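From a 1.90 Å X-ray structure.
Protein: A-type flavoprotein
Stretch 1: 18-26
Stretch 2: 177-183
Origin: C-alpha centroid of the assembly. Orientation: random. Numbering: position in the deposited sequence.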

# COMPACT_ATOMS: atom_id res chain seq x y z
N TYR A 18 -8.74 36.43 -8.57
CA TYR A 18 -9.00 35.19 -9.27
C TYR A 18 -8.12 34.08 -8.75
O TYR A 18 -6.92 34.30 -8.51
CB TYR A 18 -8.74 35.36 -10.77
CG TYR A 18 -9.66 36.34 -11.47
CD1 TYR A 18 -9.51 37.72 -11.30
CD2 TYR A 18 -10.68 35.90 -12.30
CE1 TYR A 18 -10.37 38.64 -11.95
CE2 TYR A 18 -11.55 36.81 -12.96
CZ TYR A 18 -11.36 38.17 -12.78
OH TYR A 18 -12.19 39.09 -13.40
N TRP A 19 -8.70 32.89 -8.59
CA TRP A 19 -7.92 31.69 -8.28
C TRP A 19 -7.24 31.21 -9.54
O TRP A 19 -7.89 30.92 -10.56
CB TRP A 19 -8.82 30.61 -7.69
CG TRP A 19 -8.14 29.35 -7.31
CD1 TRP A 19 -7.54 29.06 -6.11
CD2 TRP A 19 -8.00 28.18 -8.12
NE1 TRP A 19 -7.05 27.79 -6.13
CE2 TRP A 19 -7.31 27.22 -7.35
CE3 TRP A 19 -8.41 27.85 -9.43
CZ2 TRP A 19 -7.03 25.93 -7.83
CZ3 TRP A 19 -8.12 26.57 -9.92
CH2 TRP A 19 -7.43 25.63 -9.12
N VAL A 20 -5.91 31.14 -9.48
CA VAL A 20 -5.12 30.64 -10.61
C VAL A 20 -4.17 29.50 -10.14
O VAL A 20 -3.11 29.30 -10.71
CB VAL A 20 -4.35 31.78 -11.31
CG1 VAL A 20 -5.34 32.77 -12.02
CG2 VAL A 20 -3.38 32.49 -10.34
N GLY A 21 -4.59 28.77 -9.11
CA GLY A 21 -3.76 27.70 -8.55
C GLY A 21 -3.99 26.40 -9.28
O GLY A 21 -4.50 26.37 -10.40
N ILE A 22 -3.64 25.30 -8.63
CA ILE A 22 -3.92 23.99 -9.21
C ILE A 22 -4.42 23.06 -8.12
O ILE A 22 -4.06 23.21 -6.95
CB ILE A 22 -2.72 23.36 -9.96
CG1 ILE A 22 -1.60 22.87 -9.01
CG2 ILE A 22 -2.13 24.32 -11.05
CD1 ILE A 22 -1.75 21.37 -8.55
N VAL A 23 -5.26 22.11 -8.51
CA VAL A 23 -5.71 21.08 -7.56
C VAL A 23 -4.86 19.86 -7.83
O VAL A 23 -4.76 19.40 -8.99
CB VAL A 23 -7.22 20.74 -7.70
CG1 VAL A 23 -7.59 19.67 -6.63
CG2 VAL A 23 -8.10 22.00 -7.47
N ASP A 24 -4.20 19.38 -6.78
CA ASP A 24 -3.35 18.19 -6.88
C ASP A 24 -4.22 16.99 -6.45
O ASP A 24 -4.21 16.54 -5.29
CB ASP A 24 -2.08 18.35 -6.03
CG ASP A 24 -1.01 17.30 -6.35
OD1 ASP A 24 -1.34 16.27 -6.97
OD2 ASP A 24 0.16 17.47 -5.91
N TRP A 25 -4.99 16.49 -7.40
CA TRP A 25 -5.92 15.37 -7.17
C TRP A 25 -5.20 14.09 -6.72
O TRP A 25 -5.71 13.34 -5.88
CB TRP A 25 -6.71 15.10 -8.46
CG TRP A 25 -7.67 16.24 -8.82
CD1 TRP A 25 -7.50 17.20 -9.79
CD2 TRP A 25 -8.92 16.52 -8.19
NE1 TRP A 25 -8.58 18.06 -9.80
CE2 TRP A 25 -9.48 17.65 -8.84
CE3 TRP A 25 -9.65 15.92 -7.14
CZ2 TRP A 25 -10.71 18.18 -8.49
CZ3 TRP A 25 -10.89 16.45 -6.80
CH2 TRP A 25 -11.40 17.57 -7.46
N MET A 26 -4.00 13.86 -7.22
CA MET A 26 -3.36 12.55 -7.06
C MET A 26 -2.38 12.38 -5.92
O MET A 26 -2.03 11.23 -5.57
CB MET A 26 -2.69 12.18 -8.37
CG MET A 26 -3.73 12.09 -9.47
SD MET A 26 -3.07 11.50 -11.01
CE MET A 26 -1.99 12.79 -11.45
N TYR A 177 -6.48 19.43 0.93
CA TYR A 177 -7.82 19.04 0.51
C TYR A 177 -8.02 19.38 -0.97
O TYR A 177 -8.05 20.56 -1.33
CB TYR A 177 -8.86 19.76 1.38
CG TYR A 177 -10.31 19.40 1.12
CD1 TYR A 177 -10.69 18.11 0.75
CD2 TYR A 177 -11.32 20.37 1.24
CE1 TYR A 177 -12.05 17.79 0.52
CE2 TYR A 177 -12.65 20.05 1.03
CZ TYR A 177 -13.01 18.78 0.66
OH TYR A 177 -14.35 18.51 0.45
N ALA A 178 -8.09 18.35 -1.84
CA ALA A 178 -8.37 18.56 -3.25
C ALA A 178 -9.88 18.59 -3.48
O ALA A 178 -10.56 17.60 -3.19
CB ALA A 178 -7.71 17.44 -4.16
N THR A 179 -10.37 19.69 -4.05
CA THR A 179 -11.80 19.90 -4.33
C THR A 179 -11.94 20.96 -5.42
O THR A 179 -11.02 21.75 -5.63
CB THR A 179 -12.60 20.29 -3.04
OG1 THR A 179 -13.94 20.66 -3.39
CG2 THR A 179 -11.93 21.46 -2.26
N SER A 180 -13.07 20.95 -6.13
CA SER A 180 -13.33 21.99 -7.11
C SER A 180 -13.88 23.23 -6.42
O SER A 180 -13.93 24.31 -7.02
CB SER A 180 -14.30 21.49 -8.21
OG SER A 180 -15.58 21.21 -7.66
N ARG A 181 -14.27 23.08 -5.15
CA ARG A 181 -14.80 24.19 -4.35
C ARG A 181 -13.65 25.08 -3.88
O ARG A 181 -12.64 24.57 -3.45
CB ARG A 181 -15.55 23.66 -3.10
CG ARG A 181 -17.02 23.27 -3.30
CD ARG A 181 -17.25 21.97 -4.09
NE ARG A 181 -18.67 21.58 -4.09
CZ ARG A 181 -19.25 20.81 -3.16
NH1 ARG A 181 -18.54 20.32 -2.14
NH2 ARG A 181 -20.55 20.54 -3.24
N ARG A 182 -13.85 26.39 -3.90
CA ARG A 182 -12.82 27.30 -3.41
C ARG A 182 -13.05 27.79 -2.00
O ARG A 182 -12.12 28.32 -1.38
CB ARG A 182 -12.60 28.48 -4.38
CG ARG A 182 -12.26 28.02 -5.82
CD ARG A 182 -10.91 27.22 -5.91
NE ARG A 182 -10.92 26.49 -7.19
CZ ARG A 182 -10.70 25.21 -7.37
NH1 ARG A 182 -10.31 24.42 -6.35
NH2 ARG A 182 -10.82 24.73 -8.61
N TRP A 183 -14.27 27.63 -1.48
CA TRP A 183 -14.60 28.16 -0.16
C TRP A 183 -15.06 27.07 0.80
O TRP A 183 -15.78 26.16 0.40
CB TRP A 183 -15.73 29.16 -0.26
CG TRP A 183 -15.48 30.37 -1.10
CD1 TRP A 183 -15.96 30.61 -2.35
CD2 TRP A 183 -14.73 31.53 -0.72
NE1 TRP A 183 -15.55 31.86 -2.78
CE2 TRP A 183 -14.81 32.45 -1.80
CE3 TRP A 183 -13.99 31.88 0.42
CZ2 TRP A 183 -14.16 33.70 -1.78
CZ3 TRP A 183 -13.36 33.14 0.46
CH2 TRP A 183 -13.45 34.02 -0.65

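The two stretches meet without a single hydrogen bond between them, so the contact rests on stacking and apolar packing. Residues 18-19 and 22-24 are strand, whereas 177-183 has no regular structure. The CA atoms come nearest at Trp25 and Ala178, 5.6 Å apart, and stand wider at Trp19 and Arg182, where the CA atoms are 8.2 Å apart and long side chains fill the space.

The cation-pi contact occupies this wider end. The guanidinium of Arg182 lies flat on Trp19, planes at 13°, with CZ 3.6 Å from the centroid of the six-membered ring of Trp19. Arg182 CD sits equally close over the five-membered ring, a CH-pi contact. Arginine suits the place because its planar cation can cover an electron-rich indole face while its N-H groups bond in other directions: Arg182 NH1 donates to Thr179 O (2.9 Å), tying the side chain to its own stretch, and NE and NH2 are satisfied elsewhere in the structure.

Apolar packing closes the narrow end. Val23 CG1 meets Ala178 CB at 3.3 Å, and Ala178's small methyl group fits where the chains run close. Trp25 CE3 lies 3.9 Å from the same CB, its broad ring also reaching the backbone of Thr179 and Ser180. Beta-branched Val23 joins the two regions through its two methyls: CG1 meets Ala178, while Val23 CG2 lies 3.5 Å from both Arg182 NH1 and Thr179 O.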